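Local coordinates for OsmC family protein (Rhodothermus marinus, PDB 5CML) that hydrolyses carboxyl esters, probably as a serine esterase, through the alpha/beta-hydrolase domain held in this chain, part of a longer protein that also carries an OsmC domain, at residues L116-T130 with L181-F195. Residues are numbered along the deposited sequence; the frame is centred on the assembly and turned at random. Where two conformers were deposited one is given.
Sequences LAVAGEFPEVKAVAT and LEDQVRTMRRPLLLF
Two neighbouring parallel strands, 127-130 and 192-195, pair here in the central sheet of the alpha/beta-hydrolase fold, and the helices that precede them pack together above one face. The strand axes approach to 4.8 Å at an angle of 9°. Val128 N donates to Pro191 O, Leu193 N to Val128 O, Thr130 N to Leu193 O and Phe195 N to Thr130 O. Val128, Leu192, Thr130 and Leu194 point to the face under helices 110-118 and 181-187. Ala129 and Leu193 point to the other face, which helix 234-252 covers.

Leu116 fills the space between helix and sheet. Its CB meets Leu181 CD1 at 3.5 Å. Its CD2 touches Leu192 CD1 at 3.7 Å, the two side chains crossing at about a right angle. Met188 SD touches Ala119 CB and Val128 CG2, 4.1 Å from each. Gln184 lays CB against Leu116 O and carries its amide to the carbonyl of Ala117. With an alanine here, the Ala117 carbonyl would probably lose the side-chain end that lies against it and be left more open to solvent.

Arg190, just before strand 192-195, ties that turn to the loop 123-126 ahead of strand 127-130. In the conformer given, its chain bends at CB-CG, bringing the guanidinium edge to two carbonyls. The bond from NE to Val125 O is short (2.6 Å) and bent at 138°, while NH2 meets a lone pair of Pro123 O at 3.0 Å, in plane and nearly straight at 173°.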
ATOM      1  N   LEU A 116       0.148   4.296   5.813  1.00 23.60           N
ATOM      2  CA  LEU A 116       0.793   4.783   7.018  1.00 25.51           C
ATOM      3  C   LEU A 116      -0.036   5.883   7.647  1.00 25.90           C
ATOM      4  O   LEU A 116      -0.081   6.006   8.865  1.00 28.17           O
ATOM      5  CB  LEU A 116       2.205   5.293   6.729  1.00 25.24           C
ATOM      6  CG  LEU A 116       3.212   4.181   6.457  1.00 27.93           C
ATOM      7  CD1 LEU A 116       4.444   4.796   5.859  1.00 28.36           C
ATOM      8  CD2 LEU A 116       3.555   3.423   7.734  1.00 30.13           C
ATOM      9  N   ALA A 117      -0.705   6.673   6.818  1.00 26.13           N
ATOM     10  CA  ALA A 117      -1.524   7.764   7.326  1.00 27.98           C
ATOM     11  C   ALA A 117      -2.843   7.302   7.954  1.00 27.48           C
ATOM     12  O   ALA A 117      -3.401   8.004   8.810  1.00 30.71           O
ATOM     13  CB  ALA A 117      -1.807   8.766   6.213  1.00 28.32           C
ATOM     14  N   VAL A 118      -3.360   6.146   7.539  1.00 27.19           N
ATOM     15  CA  VAL A 118      -4.635   5.665   8.082  1.00 28.39           C
ATOM     16  C   VAL A 118      -4.512   4.492   9.058  1.00 28.25           C
ATOM     17  O   VAL A 118      -5.495   4.138   9.688  1.00 29.55           O
ATOM     18  CB  VAL A 118      -5.620   5.236   6.963  1.00 30.30           C
ATOM     19  CG1 VAL A 118      -5.865   6.402   6.006  1.00 31.98           C
ATOM     20  CG2 VAL A 118      -5.148   3.959   6.232  1.00 30.82           C
ATOM     21  N   ALA A 119      -3.328   3.901   9.200  1.00 27.85           N
ATOM     22  CA  ALA A 119      -3.202   2.688  10.017  1.00 29.41           C
ATOM     23  C   ALA A 119      -3.709   2.921  11.440  1.00 29.45           C
ATOM     24  O   ALA A 119      -4.381   2.069  12.024  1.00 29.50           O
ATOM     25  CB  ALA A 119      -1.764   2.216  10.047  1.00 30.47           C
ATOM     26  N   GLY A 120      -3.401   4.092  11.984  1.00 27.64           N
ATOM     27  CA  GLY A 120      -3.793   4.425  13.331  1.00 29.73           C
ATOM     28  C   GLY A 120      -5.284   4.552  13.513  1.00 31.16           C
ATOM     29  O   GLY A 120      -5.737   4.647  14.645  1.00 34.54           O
ATOM     30  N   GLU A 121      -6.040   4.551  12.415  1.00 30.52           N
ATOM     31  CA  GLU A 121      -7.497   4.666  12.482  1.00 30.85           C
ATOM     32  C   GLU A 121      -8.189   3.324  12.747  1.00 29.60           C
ATOM     33  O   GLU A 121      -9.390   3.294  13.042  1.00 31.30           O
ATOM     34  CB  GLU A 121      -8.062   5.262  11.173  1.00 31.24           C
ATOM     35  CG  GLU A 121      -7.506   6.640  10.775  1.00 33.05           C
ATOM     36  CD  GLU A 121      -8.046   7.129   9.429  1.00 34.43           C
ATOM     37  OE1 GLU A 121      -9.076   6.591   8.984  1.00 34.99           O
ATOM     38  OE2 GLU A 121      -7.444   8.044   8.804  1.00 35.13           O
ATOM     39  N   PHE A 122      -7.427   2.231  12.649  1.00 28.10           N
ATOM     40  CA  PHE A 122      -7.962   0.880  12.681  1.00 27.76           C
ATOM     41  C   PHE A 122      -7.242   0.043  13.745  1.00 27.53           C
ATOM     42  O   PHE A 122      -6.174  -0.510  13.488  1.00 26.93           O
ATOM     43  CB  PHE A 122      -7.818   0.246  11.285  1.00 28.60           C
ATOM     44  CG  PHE A 122      -8.670   0.909  10.235  1.00 30.54           C
ATOM     45  CD1 PHE A 122     -10.018   0.634  10.148  1.00 30.77           C
ATOM     46  CD2 PHE A 122      -8.125   1.815   9.356  1.00 31.29           C
ATOM     47  CE1 PHE A 122     -10.819   1.256   9.186  1.00 32.98           C
ATOM     48  CE2 PHE A 122      -8.910   2.440   8.390  1.00 31.98           C
ATOM     49  CZ  PHE A 122     -10.266   2.168   8.314  1.00 32.42           C
ATOM     50  N   PRO A 123      -7.814  -0.053  14.948  1.00 29.89           N
ATOM     51  CA  PRO A 123      -7.225  -0.804  16.067  1.00 30.91           C
ATOM     52  C   PRO A 123      -6.857  -2.248  15.736  1.00 28.83           C
ATOM     53  O   PRO A 123      -5.889  -2.772  16.287  1.00 29.38           O
ATOM     54  CB  PRO A 123      -8.334  -0.750  17.128  1.00 34.44           C
ATOM     55  CG  PRO A 123      -8.991   0.561  16.855  1.00 35.17           C
ATOM     56  CD  PRO A 123      -9.051   0.630  15.366  1.00 30.99           C
ATOM     57  N   GLU A 124      -7.636  -2.882  14.867  1.00 27.65           N
ATOM     58  CA  GLU A 124      -7.414  -4.279  14.537  1.00 27.42           C
ATOM     59  C   GLU A 124      -6.166  -4.505  13.703  1.00 24.46           C
ATOM     60  O   GLU A 124      -5.688  -5.646  13.614  1.00 24.43           O
ATOM     61  CB  GLU A 124      -8.622  -4.839  13.796  1.00 33.30           C
ATOM     62  CG  GLU A 124      -9.943  -4.684  14.547  1.00 44.29           C
ATOM     63  CD  GLU A 124      -9.989  -5.472  15.831  1.00 54.19           C
ATOM     64  OE1 GLU A 124     -10.735  -6.480  15.874  1.00 57.55           O
ATOM     65  OE2 GLU A 124      -9.296  -5.071  16.800  1.00 57.50           O
ATOM     66  N   VAL A 125      -5.628  -3.444  13.099  1.00 22.25           N
ATOM     67  CA  VAL A 125      -4.382  -3.572  12.336  1.00 22.12           C
ATOM     68  C   VAL A 125      -3.249  -3.792  13.323  1.00 20.83           C
ATOM     69  O   VAL A 125      -3.032  -2.972  14.215  1.00 23.29           O
ATOM     70  CB  VAL A 125      -4.104  -2.314  11.454  1.00 21.28           C
ATOM     71  CG1 VAL A 125      -2.693  -2.315  10.844  1.00 22.00           C
ATOM     72  CG2 VAL A 125      -5.192  -2.159  10.385  1.00 23.25           C
ATOM     73  N   LYS A 126      -2.508  -4.885  13.132  1.00 19.35           N
ATOM     74  CA  LYS A 126      -1.455  -5.281  14.064  1.00 20.41           C
ATOM     75  C   LYS A 126      -0.060  -5.030  13.508  1.00 20.47           C
ATOM     76  O   LYS A 126       0.916  -5.107  14.235  1.00 23.46           O
ATOM     77  CB  LYS A 126      -1.603  -6.761  14.428  1.00 23.12           C
ATOM     78  CG  LYS A 126      -2.950  -7.099  15.061  1.00 27.71           C
ATOM     79  CD  LYS A 126      -3.134  -6.405  16.408  1.00 33.43           C
ATOM     80  CE  LYS A 126      -4.477  -6.762  17.070  1.00 37.67           C
ATOM     81  NZ  LYS A 126      -5.124  -5.571  17.729  1.00 42.74           N
ATOM     82  N   ALA A 127       0.036  -4.758  12.218  1.00 19.66           N
ATOM     83  CA  ALA A 127       1.336  -4.586  11.564  1.00 20.38           C
ATOM     84  C   ALA A 127       1.164  -3.849  10.253  1.00 20.16           C
ATOM     85  O   ALA A 127       0.109  -3.953   9.614  1.00 20.16           O
ATOM     86  CB  ALA A 127       2.022  -5.941  11.329  1.00 22.45           C
ATOM     87  N   VAL A 128       2.174  -3.053   9.883  1.00 19.11           N
ATOM     88  CA  VAL A 128       2.132  -2.270   8.658  1.00 18.15           C
ATOM     89  C   VAL A 128       3.442  -2.425   7.926  1.00 17.57           C
ATOM     90  O   VAL A 128       4.507  -2.398   8.548  1.00 18.97           O
ATOM     91  CB  VAL A 128       1.897  -0.760   8.942  1.00 20.78           C
ATOM     92  CG1 VAL A 128       1.879   0.076   7.635  1.00 23.21           C
ATOM     93  CG2 VAL A 128       0.636  -0.550   9.775  1.00 22.89           C
ATOM     94  N   ALA A 129       3.365  -2.563   6.606  1.00 17.07           N
ATOM     95  CA  ALA A 129       4.555  -2.731   5.778  1.00 17.38           C
ATOM     96  C   ALA A 129       4.390  -1.873   4.526  1.00 19.34           C
ATOM     97  O   ALA A 129       3.286  -1.795   3.950  1.00 21.02           O
ATOM     98  CB  ALA A 129       4.777  -4.194   5.404  1.00 17.66           C
ATOM     99  N   THR A 130       5.471  -1.228   4.099  1.00 18.91           N
ATOM    100  CA  THR A 130       5.420  -0.428   2.889  1.00 19.23           C
ATOM    101  C   THR A 130       6.597  -0.706   1.981  1.00 17.31           C
ATOM    102  O   THR A 130       7.631  -1.198   2.428  1.00 19.66           O
ATOM    103  CB  THR A 130       5.391   1.098   3.200  1.00 21.23           C
ATOM    104  OG1 THR A 130       6.588   1.479   3.877  1.00 22.60           O
ATOM    105  CG2 THR A 130       4.189   1.451   4.065  1.00 24.77           C
ATOM    106  N   LEU A 181       2.424  12.882   7.805  1.00 23.71           N
ATOM    107  CA  LEU A 181       2.782  11.476   7.766  1.00 24.75           C
ATOM    108  C   LEU A 181       3.774  11.092   8.874  1.00 25.96           C
ATOM    109  O   LEU A 181       3.598  10.054   9.525  1.00 26.70           O
ATOM    110  CB  LEU A 181       3.318  11.141   6.385  1.00 26.72           C
ATOM    111  CG  LEU A 181       3.601   9.675   6.138  1.00 29.54           C
ATOM    112  CD1 LEU A 181       2.364   8.825   6.414  1.00 31.52           C
ATOM    113  CD2 LEU A 181       4.042   9.541   4.707  1.00 32.21           C
ATOM    114  N   GLU A 182       4.771  11.929   9.135  1.00 27.73           N
ATOM    115  CA  GLU A 182       5.731  11.607  10.184  1.00 28.41           C
ATOM    116  C   GLU A 182       5.068  11.526  11.570  1.00 27.22           C
ATOM    117  O   GLU A 182       5.382  10.611  12.335  1.00 26.54           O
ATOM    118  CB  GLU A 182       6.891  12.603  10.149  1.00 33.15           C
ATOM    119  CG  GLU A 182       7.913  12.186   9.078  1.00 38.13           C
ATOM    120  CD  GLU A 182       8.893  13.288   8.690  1.00 40.46           C
ATOM    121  OE1 GLU A 182       9.895  13.466   9.406  1.00 36.99           O
ATOM    122  OE2 GLU A 182       8.667  13.973   7.664  1.00 43.31           O
ATOM    123  N   ASP A 183       4.103  12.403  11.866  1.00 26.18           N
ATOM    124  CA  ASP A 183       3.372  12.336  13.139  1.00 26.33           C
ATOM    125  C   ASP A 183       2.583  11.039  13.234  1.00 24.39           C
ATOM    126  O   ASP A 183       2.557  10.390  14.276  1.00 26.57           O
ATOM    127  CB  ASP A 183       2.389  13.513  13.319  1.00 31.07           C
ATOM    128  CG  ASP A 183       3.066  14.817  13.720  1.00 38.01           C
ATOM    129  OD1 ASP A 183       4.269  14.785  14.065  1.00 39.82           O
ATOM    130  OD2 ASP A 183       2.366  15.878  13.715  1.00 41.00           O
ATOM    131  N   GLN A 184       1.923  10.676  12.146  1.00 21.83           N
ATOM    132  CA  GLN A 184       1.132   9.454  12.122  1.00 22.46           C
ATOM    133  C   GLN A 184       2.009   8.226  12.364  1.00 21.60           C
ATOM    134  O   GLN A 184       1.642   7.319  13.120  1.00 22.71           O
ATOM    135  CB  GLN A 184       0.380   9.334  10.789  1.00 23.34           C
ATOM    136  CG  GLN A 184      -0.768  10.334  10.638  1.00 25.21           C
ATOM    137  CD  GLN A 184      -1.905  10.060  11.615  1.00 31.70           C
ATOM    138  OE1 GLN A 184      -2.740   9.188  11.386  1.00 38.52           O
ATOM    139  NE2 GLN A 184      -1.927  10.781  12.701  1.00 33.13           N
ATOM    140  N   VAL A 185       3.183   8.214  11.752  1.00 21.86           N
ATOM    141  CA  VAL A 185       4.069   7.077  11.871  1.00 22.20           C
ATOM    142  C   VAL A 185       4.590   6.998  13.308  1.00 23.75           C
ATOM    143  O   VAL A 185       4.701   5.917  13.886  1.00 26.50           O
ATOM    144  CB  VAL A 185       5.215   7.176  10.860  1.00 23.53           C
ATOM    145  CG1 VAL A 185       6.284   6.138  11.135  1.00 27.31           C
ATOM    146  CG2 VAL A 185       4.681   6.994   9.445  1.00 22.75           C
ATOM    147  N   ARG A 186       4.928   8.150  13.886  1.00 23.53           N
ATOM    148  CA  ARG A 186       5.447   8.174  15.242  1.00 25.71           C
ATOM    149  C   ARG A 186       4.416   7.667  16.274  1.00 27.31           C
ATOM    150  O   ARG A 186       4.794   7.024  17.263  1.00 27.80           O
ATOM    151  CB  ARG A 186       5.901   9.595  15.586  1.00 27.61           C
ATOM    152  CG  ARG A 186       6.586   9.715  16.937  1.00 32.10           C
ATOM    153  CD  ARG A 186       7.027  11.147  17.220  1.00 39.31           C
ATOM    154  NE  ARG A 186       5.891  12.071  17.266  1.00 46.29           N
ATOM    155  CZ  ARG A 186       5.613  13.002  16.350  1.00 51.50           C
ATOM    156  NH1 ARG A 186       6.395  13.194  15.283  1.00 52.44           N
ATOM    157  NH2 ARG A 186       4.544  13.768  16.515  1.00 53.86           N
ATOM    158  N   THR A 187       3.125   7.940  16.043  1.00 25.80           N
ATOM    159  CA  THR A 187       2.077   7.590  17.007  1.00 27.57           C
ATOM    160  C   THR A 187       1.239   6.347  16.641  1.00 26.91           C
ATOM    161  O   THR A 187       0.293   6.011  17.344  1.00 27.70           O
ATOM    162  CB  THR A 187       1.100   8.767  17.214  1.00 28.77           C
ATOM    163  OG1 THR A 187       0.445   9.098  15.977  1.00 29.72           O
ATOM    164  CG2 THR A 187       1.857   9.970  17.730  1.00 30.49           C
ATOM    165  N   MET A 188       1.606   5.668  15.558  1.00 26.62           N
ATOM    166  CA  MET A 188       0.927   4.444  15.095  1.00 26.19           C
ATOM    167  C   MET A 188       0.871   3.308  16.139  1.00 24.32           C
ATOM    168  O   MET A 188      -0.109   2.554  16.219  1.00 24.91           O
ATOM    169  CB  MET A 188       1.662   3.963  13.843  1.00 30.39           C
ATOM    170  CG  MET A 188       1.093   2.834  13.123  1.00 36.60           C
ATOM    171  SD  MET A 188       1.963   2.945  11.568  1.00 36.96           S
ATOM    172  CE  MET A 188       3.690   2.599  11.987  1.00 31.01           C
ATOM    173  N   ARG A 189       1.949   3.166  16.906  1.00 24.46           N
ATOM    174  CA  ARG A 189       2.035   2.161  17.957  1.00 25.52           C
ATOM    175  C   ARG A 189       1.757   0.769  17.397  1.00 26.70           C
ATOM    176  O   ARG A 189       1.039  -0.041  18.002  1.00 28.01           O
ATOM    177  CB  ARG A 189       1.072   2.503  19.104  1.00 29.73           C
ATOM    178  CG  ARG A 189       1.464   3.795  19.808  1.00 33.65           C
ATOM    179  CD  ARG A 189       0.557   4.162  20.991  1.00 38.54           C
ATOM    180  NE  ARG A 189       1.110   5.269  21.779  1.00 45.19           N
ATOM    181  CZ  ARG A 189       1.115   6.545  21.393  1.00 47.80           C
ATOM    182  NH1 ARG A 189       1.633   7.479  22.180  1.00 49.53           N
ATOM    183  NH2 ARG A 189       0.596   6.899  20.226  1.00 47.96           N
ATOM    184  N   ARG A 190       2.304   0.520  16.209  1.00 25.75           N
ATOM    185  CA  ARG A 190       2.232  -0.807  15.589  0.50 25.25           C
ATOM    186  C   ARG A 190       3.575  -1.117  14.960  1.00 23.33           C
ATOM    187  O   ARG A 190       4.275  -0.225  14.514  1.00 24.04           O
ATOM    188  CB  ARG A 190       1.137  -0.905  14.505  0.50 25.09           C
ATOM    189  CG  ARG A 190      -0.328  -0.789  14.970  0.50 27.05           C
ATOM    190  CD  ARG A 190      -0.708  -1.880  15.978  0.50 24.62           C
ATOM    191  NE  ARG A 190      -2.105  -1.811  16.407  0.50 24.52           N
ATOM    192  CZ  ARG A 190      -2.557  -1.067  17.418  0.50 27.23           C
ATOM    193  NH1 ARG A 190      -1.732  -0.297  18.129  0.50 26.80           N
ATOM    194  NH2 ARG A 190      -3.848  -1.096  17.722  0.50 29.88           N
ATOM    195  N   PRO A 191       3.939  -2.396  14.913  1.00 21.41           N
ATOM    196  CA  PRO A 191       5.172  -2.753  14.204  1.00 20.50           C
ATOM    197  C   PRO A 191       5.152  -2.328  12.732  1.00 19.54           C
ATOM    198  O   PRO A 191       4.138  -2.450  12.026  1.00 19.70           O
ATOM    199  CB  PRO A 191       5.216  -4.279  14.326  1.00 21.79           C
ATOM    200  CG  PRO A 191       4.409  -4.605  15.511  1.00 24.44           C
ATOM    201  CD  PRO A 191       3.343  -3.542  15.615  1.00 23.17           C
ATOM    202  N   LEU A 192       6.308  -1.848  12.285  1.00 19.30           N
ATOM    203  CA  LEU A 192       6.509  -1.310  10.946  1.00 18.62           C
ATOM    204  C   LEU A 192       7.649  -2.025  10.230  1.00 18.93           C
ATOM    205  O   LEU A 192       8.715  -2.235  10.814  1.00 19.90           O
ATOM    206  CB  LEU A 192       6.840   0.179  11.039  1.00 19.83           C
ATOM    207  CG  LEU A 192       7.244   0.890   9.744  1.00 21.85           C
ATOM    208  CD1 LEU A 192       6.100   0.927   8.758  1.00 21.88           C
ATOM    209  CD2 LEU A 192       7.765   2.300  10.022  1.00 24.44           C
ATOM    210  N   LEU A 193       7.427  -2.348   8.965  1.00 17.47           N
ATOM    211  CA  LEU A 193       8.477  -2.885   8.092  1.00 16.96           C
ATOM    212  C   LEU A 193       8.539  -2.064   6.809  1.00 17.57           C
ATOM    213  O   LEU A 193       7.564  -1.977   6.058  1.00 19.16           O
ATOM    214  CB  LEU A 193       8.222  -4.378   7.787  1.00 18.20           C
ATOM    215  CG  LEU A 193       9.135  -5.002   6.727  1.00 17.88           C
ATOM    216  CD1 LEU A 193      10.629  -4.908   7.138  1.00 19.86           C
ATOM    217  CD2 LEU A 193       8.742  -6.461   6.469  1.00 19.07           C
ATOM    218  N   LEU A 194       9.676  -1.417   6.588  1.00 17.66           N
ATOM    219  CA  LEU A 194       9.912  -0.624   5.397  1.00 18.29           C
ATOM    220  C   LEU A 194      10.788  -1.371   4.409  1.00 17.78           C
ATOM    221  O   LEU A 194      11.889  -1.771   4.766  1.00 20.09           O
ATOM    222  CB  LEU A 194      10.633   0.676   5.761  1.00 18.04           C
ATOM    223  CG  LEU A 194       9.924   1.594   6.756  1.00 20.28           C
ATOM    224  CD1 LEU A 194      10.929   2.566   7.365  1.00 23.16           C
ATOM    225  CD2 LEU A 194       8.808   2.337   6.050  1.00 23.21           C
ATOM    226  N   PHE A 195      10.322  -1.513   3.175  1.00 17.18           N
ATOM    227  CA  PHE A 195      11.149  -1.991   2.069  1.00 17.48           C
ATOM    228  C   PHE A 195      11.488  -0.829   1.174  1.00 15.84           C
ATOM    229  O   PHE A 195      10.606  -0.026   0.872  1.00 18.84           O
ATOM    230  CB  PHE A 195      10.424  -3.017   1.203  1.00 17.47           C
ATOM    231  CG  PHE A 195      10.098  -4.321   1.877  1.00 17.73           C
ATOM    232  CD1 PHE A 195      10.977  -5.387   1.817  1.00 17.99           C
ATOM    233  CD2 PHE A 195       8.869  -4.513   2.495  1.00 18.80           C
ATOM    234  CE1 PHE A 195      10.637  -6.617   2.396  1.00 18.99           C
ATOM    235  CE2 PHE A 195       8.540  -5.720   3.067  1.00 18.23           C
ATOM    236  CZ  PHE A 195       9.431  -6.775   3.015  1.00 19.14           C
TER
HETATM  237  O   HOH W   1       8.723   1.913   2.192  1.00 19.91           O